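Local coordinates for protein argonaute (PDB 5I4A) that uses short guide RNAs with a 5'-hydroxyl end to bind complementary DNA or RNA targets and cleave them, at residues D439-L444 and V466-D471; K498-Y503 and N508-N513. One frame throughout, in Å; residues are numbered along the deposited sequence.

Contact 1 of 2, residues D439-L444 and V466-D471; sequences DKEKNL and VDNTGD
Lys440 and Asn468 meet where the lead-in to the first strand of the PIWI domain's RNase H fold passes the hairpin turn between its second and third strands. Here Lys440 O lies 3.4 Å from Asn468 CB, while the lysine NZ forms a salt bridge with Asp439 OD1 and a hydrogen bond with Lys436 O. Next along the type I turn from Lys440 to Asn443, Glu441 CA lies against Asn468 OD1, 3.4 Å away, and the planes of carboxylate and amide stand 60° apart. With CG anti to the backbone N (chi1 -178°) and the chain extended beyond it, Glu441 OE2 reaches a water at 2.8 Å that also donates to Asn468 OD1, at 2.6 Å. A second water accepts from Asn468 N at 3.0 Å and donates to the carbonyl oxygens of Glu441 and Asn443. Further on, Leu444 CD1 comes within 4.1 Å of Val466 O. Asp467 OD1 accepts from Thr469 N, forming an Asx turn, and from Thr469 OG1 on the same face of its carboxylate; Asn468 ND2 hydrogen-bonds to Met437 O. With no direct hydrogen bond between the segments, two ordered waters carry their polar link.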
# COMPACT_ATOMS: atom_id res chain seq x y z
N ASP A 439 -10.98 -2.33 -26.51
CA ASP A 439 -10.60 -1.37 -27.54
C ASP A 439 -9.55 -0.38 -27.05
O ASP A 439 -9.47 0.73 -27.59
CB ASP A 439 -11.84 -0.63 -28.05
CG ASP A 439 -12.57 0.18 -26.95
OD1 ASP A 439 -12.38 -0.10 -25.75
OD2 ASP A 439 -13.33 1.10 -27.28
N LYS A 440 -8.75 -0.75 -26.06
CA LYS A 440 -7.75 0.14 -25.47
C LYS A 440 -6.32 -0.29 -25.76
O LYS A 440 -5.41 0.06 -25.01
CB LYS A 440 -7.96 0.26 -23.96
CG LYS A 440 -9.36 0.68 -23.54
CD LYS A 440 -9.76 1.99 -24.20
CE LYS A 440 -11.02 2.56 -23.56
NZ LYS A 440 -12.15 1.58 -23.56
N GLU A 441 -6.10 -1.03 -26.85
CA GLU A 441 -4.75 -1.53 -27.15
C GLU A 441 -3.78 -0.39 -27.47
O GLU A 441 -2.57 -0.55 -27.31
CB GLU A 441 -4.80 -2.52 -28.32
CG GLU A 441 -3.47 -3.14 -28.71
CD GLU A 441 -3.62 -4.20 -29.79
OE1 GLU A 441 -3.26 -3.94 -30.95
OE2 GLU A 441 -4.10 -5.31 -29.46
N LYS A 442 -4.30 0.76 -27.91
CA LYS A 442 -3.44 1.86 -28.34
C LYS A 442 -2.74 2.56 -27.19
O LYS A 442 -1.92 3.45 -27.44
CB LYS A 442 -4.27 2.87 -29.13
CG LYS A 442 -5.44 3.46 -28.35
CD LYS A 442 -6.30 4.32 -29.26
CE LYS A 442 -7.63 4.66 -28.61
NZ LYS A 442 -8.53 5.39 -29.55
N ASN A 443 -3.01 2.18 -25.94
CA ASN A 443 -2.50 2.87 -24.78
C ASN A 443 -1.42 2.05 -24.09
O ASN A 443 -1.47 0.82 -24.07
CB ASN A 443 -3.63 3.19 -23.80
CG ASN A 443 -4.78 3.93 -24.45
OD1 ASN A 443 -4.56 4.86 -25.23
ND2 ASN A 443 -6.00 3.51 -24.15
N LEU A 444 -0.44 2.75 -23.51
CA LEU A 444 0.66 2.14 -22.78
C LEU A 444 0.51 2.53 -21.31
O LEU A 444 0.68 3.70 -20.95
CB LEU A 444 2.01 2.59 -23.34
CG LEU A 444 3.26 2.15 -22.57
CD1 LEU A 444 3.31 0.64 -22.44
CD2 LEU A 444 4.51 2.68 -23.24
N VAL A 466 2.28 -2.33 -18.93
CA VAL A 466 1.37 -3.39 -19.36
C VAL A 466 0.50 -2.86 -20.49
O VAL A 466 0.40 -1.65 -20.72
CB VAL A 466 0.46 -3.91 -18.22
CG1 VAL A 466 1.28 -4.27 -16.97
CG2 VAL A 466 -0.62 -2.89 -17.88
N ASP A 467 -0.14 -3.79 -21.20
CA ASP A 467 -1.05 -3.44 -22.28
C ASP A 467 -2.50 -3.56 -21.79
O ASP A 467 -2.76 -3.82 -20.61
CB ASP A 467 -0.77 -4.29 -23.53
CG ASP A 467 -1.07 -5.77 -23.34
OD1 ASP A 467 -1.81 -6.16 -22.42
OD2 ASP A 467 -0.56 -6.57 -24.16
N ASN A 468 -3.44 -3.40 -22.72
CA ASN A 468 -4.86 -3.41 -22.37
C ASN A 468 -5.35 -4.78 -21.91
O ASN A 468 -6.41 -4.86 -21.28
CB ASN A 468 -5.69 -2.96 -23.58
CG ASN A 468 -5.72 -3.99 -24.68
OD1 ASN A 468 -4.69 -4.34 -25.25
ND2 ASN A 468 -6.92 -4.49 -24.99
N THR A 469 -4.60 -5.84 -22.20
CA THR A 469 -4.99 -7.19 -21.82
C THR A 469 -4.38 -7.63 -20.50
O THR A 469 -4.70 -8.72 -20.02
CB THR A 469 -4.57 -8.19 -22.91
OG1 THR A 469 -3.14 -8.26 -22.97
CG2 THR A 469 -5.11 -7.75 -24.26
N GLY A 470 -3.51 -6.82 -19.91
CA GLY A 470 -2.81 -7.22 -18.70
C GLY A 470 -1.47 -7.89 -18.93
O GLY A 470 -0.81 -8.25 -17.95
N ASP A 471 -1.07 -8.10 -20.18
CA ASP A 471 0.27 -8.60 -20.45
C ASP A 471 1.30 -7.60 -19.96
O ASP A 471 1.19 -6.40 -20.22
CB ASP A 471 0.46 -8.86 -21.95
CG ASP A 471 -0.14 -10.17 -22.40
OD1 ASP A 471 -0.57 -10.96 -21.53
OD2 ASP A 471 -0.19 -10.42 -23.62
O HOH W 1 -3.98 -6.27 -26.85
O HOH W 2 -2.18 -1.64 -24.77

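Contact 2 of 2, residues K498-Y503 and N508-N513; sequences KAFEKY and NVSPEN
Tyr503 turns its CG anti to the backbone N (chi1 -176°), and Phe500, one helical turn earlier, adopts a similar first torsion (chi1 -150°); together they send two rings off the helix to Pro511 on the returning chain. The setting is a beta-alpha-beta crossover of the RNase H fold, in which helix 485-507 links strand 472-482 to the parallel strand 513-519, and the loop after the helix folds back against its last turns. Pro511 fits between the rings and makes a CH-pi contact with each. Its CB sits over the centre of the Tyr503 ring, 3.8 Å from the centroid and only 12° off the normal, whereas its CG lies above the Phe500 face nearer the rim, 4.0 Å from that centroid. Between them, Pro511 CD touches both Tyr503 CD1 and Phe500 CE1. Ser510 OG approaches the Phe500 ring differently, in its plane, 3.1 Å from CE1. The tyrosine hydroxyl reaches beyond the loop to Glu441 O, and Leu444 packs against both Tyr503 and Pro511, so the junction rests on the strand beside it. Replacing Tyr503 with an alanine would probably leave Pro511 CB without its aromatic face, open a gap against Leu444 and deprive Glu441 O of its hydroxyl partner. Polar matching is incomplete even so: Val509 O is buried by the contact with no hydrogen-bonding partner in the model, and meets the Tyr503 ring at its edge, in plane, 3.3 Å from CD1.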
# COMPACT_ATOMS: atom_id res chain seq x y z
N LYS A 498 12.80 2.46 -22.30
CA LYS A 498 12.84 1.01 -22.46
C LYS A 498 11.43 0.42 -22.55
O LYS A 498 11.14 -0.38 -23.44
CB LYS A 498 13.63 0.38 -21.31
CG LYS A 498 15.08 0.84 -21.25
CD LYS A 498 16.03 -0.33 -21.08
CE LYS A 498 16.47 -0.49 -19.63
NZ LYS A 498 17.27 -1.73 -19.45
N ALA A 499 10.55 0.82 -21.63
CA ALA A 499 9.17 0.36 -21.68
C ALA A 499 8.49 0.79 -22.98
O ALA A 499 7.76 0.01 -23.60
CB ALA A 499 8.39 0.88 -20.48
N PHE A 500 8.73 2.03 -23.40
CA PHE A 500 8.21 2.52 -24.67
C PHE A 500 8.62 1.61 -25.82
O PHE A 500 7.79 1.21 -26.65
CB PHE A 500 8.71 3.95 -24.91
CG PHE A 500 7.78 4.81 -25.71
CD1 PHE A 500 7.68 4.66 -27.08
CD2 PHE A 500 7.01 5.78 -25.09
CE1 PHE A 500 6.83 5.46 -27.82
CE2 PHE A 500 6.16 6.58 -25.82
CZ PHE A 500 6.07 6.42 -27.19
N GLU A 501 9.91 1.25 -25.87
CA GLU A 501 10.40 0.41 -26.96
C GLU A 501 9.75 -0.97 -26.93
O GLU A 501 9.47 -1.55 -27.98
CB GLU A 501 11.92 0.30 -26.88
CG GLU A 501 12.60 0.28 -28.24
CD GLU A 501 12.33 1.55 -29.03
OE1 GLU A 501 12.42 2.65 -28.45
OE2 GLU A 501 12.01 1.43 -30.24
N LYS A 502 9.51 -1.50 -25.73
CA LYS A 502 8.85 -2.80 -25.60
C LYS A 502 7.47 -2.79 -26.25
O LYS A 502 7.10 -3.74 -26.95
CB LYS A 502 8.74 -3.18 -24.12
CG LYS A 502 10.07 -3.37 -23.43
CD LYS A 502 10.78 -4.60 -23.95
CE LYS A 502 12.18 -4.74 -23.38
NZ LYS A 502 12.89 -5.89 -23.99
N TYR A 503 6.70 -1.72 -26.02
CA TYR A 503 5.40 -1.59 -26.67
C TYR A 503 5.55 -1.62 -28.19
O TYR A 503 4.91 -2.42 -28.88
CB TYR A 503 4.71 -0.30 -26.22
CG TYR A 503 3.31 -0.11 -26.78
CD1 TYR A 503 3.11 0.34 -28.08
CD2 TYR A 503 2.19 -0.36 -25.99
CE1 TYR A 503 1.83 0.51 -28.59
CE2 TYR A 503 0.91 -0.18 -26.49
CZ TYR A 503 0.74 0.25 -27.79
OH TYR A 503 -0.53 0.43 -28.30
N ASN A 508 4.62 -2.80 -32.99
CA ASN A 508 5.17 -2.24 -34.23
C ASN A 508 4.61 -0.85 -34.55
O ASN A 508 4.70 -0.38 -35.69
CB ASN A 508 4.96 -3.18 -35.41
CG ASN A 508 5.98 -2.96 -36.52
OD1 ASN A 508 7.17 -2.83 -36.26
ND2 ASN A 508 5.50 -2.90 -37.76
N VAL A 509 4.04 -0.18 -33.54
CA VAL A 509 3.63 1.21 -33.64
C VAL A 509 3.85 1.84 -32.27
O VAL A 509 3.81 1.16 -31.24
CB VAL A 509 2.15 1.36 -34.08
CG1 VAL A 509 2.02 1.24 -35.58
CG2 VAL A 509 1.28 0.34 -33.37
N SER A 510 4.08 3.15 -32.26
CA SER A 510 4.13 3.86 -30.99
C SER A 510 2.76 3.80 -30.32
O SER A 510 1.73 3.73 -31.00
CB SER A 510 4.55 5.31 -31.20
OG SER A 510 5.90 5.52 -30.82
N PRO A 511 2.72 3.80 -28.99
CA PRO A 511 1.43 3.97 -28.31
C PRO A 511 0.87 5.35 -28.59
O PRO A 511 1.59 6.35 -28.54
CB PRO A 511 1.78 3.79 -26.83
CG PRO A 511 3.23 4.15 -26.74
CD PRO A 511 3.84 3.72 -28.04
N GLU A 512 -0.42 5.40 -28.90
CA GLU A 512 -1.03 6.70 -29.13
C GLU A 512 -1.15 7.49 -27.84
O GLU A 512 -1.01 8.72 -27.84
CB GLU A 512 -2.40 6.54 -29.78
CG GLU A 512 -2.81 7.75 -30.59
CD GLU A 512 -1.71 8.18 -31.55
OE1 GLU A 512 -1.54 7.52 -32.60
OE2 GLU A 512 -1.01 9.17 -31.25
N ASN A 513 -1.36 6.81 -26.72
CA ASN A 513 -1.45 7.45 -25.41
C ASN A 513 -0.61 6.67 -24.41
O ASN A 513 -0.45 5.45 -24.52
CB ASN A 513 -2.90 7.53 -24.94
CG ASN A 513 -3.83 8.06 -26.01
OD1 ASN A 513 -3.89 9.26 -26.26
ND2 ASN A 513 -4.56 7.16 -26.66

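How the contacts relate
Tyr503, whose ring packs in contact 2, reaches contact 1 through its hydroxyl: OH lies 2.5 Å from Glu441 O, a probable hydrogen bond. The centres of contacts 1 and 2 are about 11 Å apart. A second probable hydrogen bond spans them where Asn513 ND2 stands 2.7 Å from Asn443 OD1, joining the starts of the parallel strands 443-452 and 513-519. Both contacts lie away from the catalytic centre, though these strands and helix 485-507 carry the inferred active-site residues Asp449, Asp519 and Glu485. The nearest atoms to the bound nucleic acid are about 14 Å away in contact 1 and about 23 Å in contact 2.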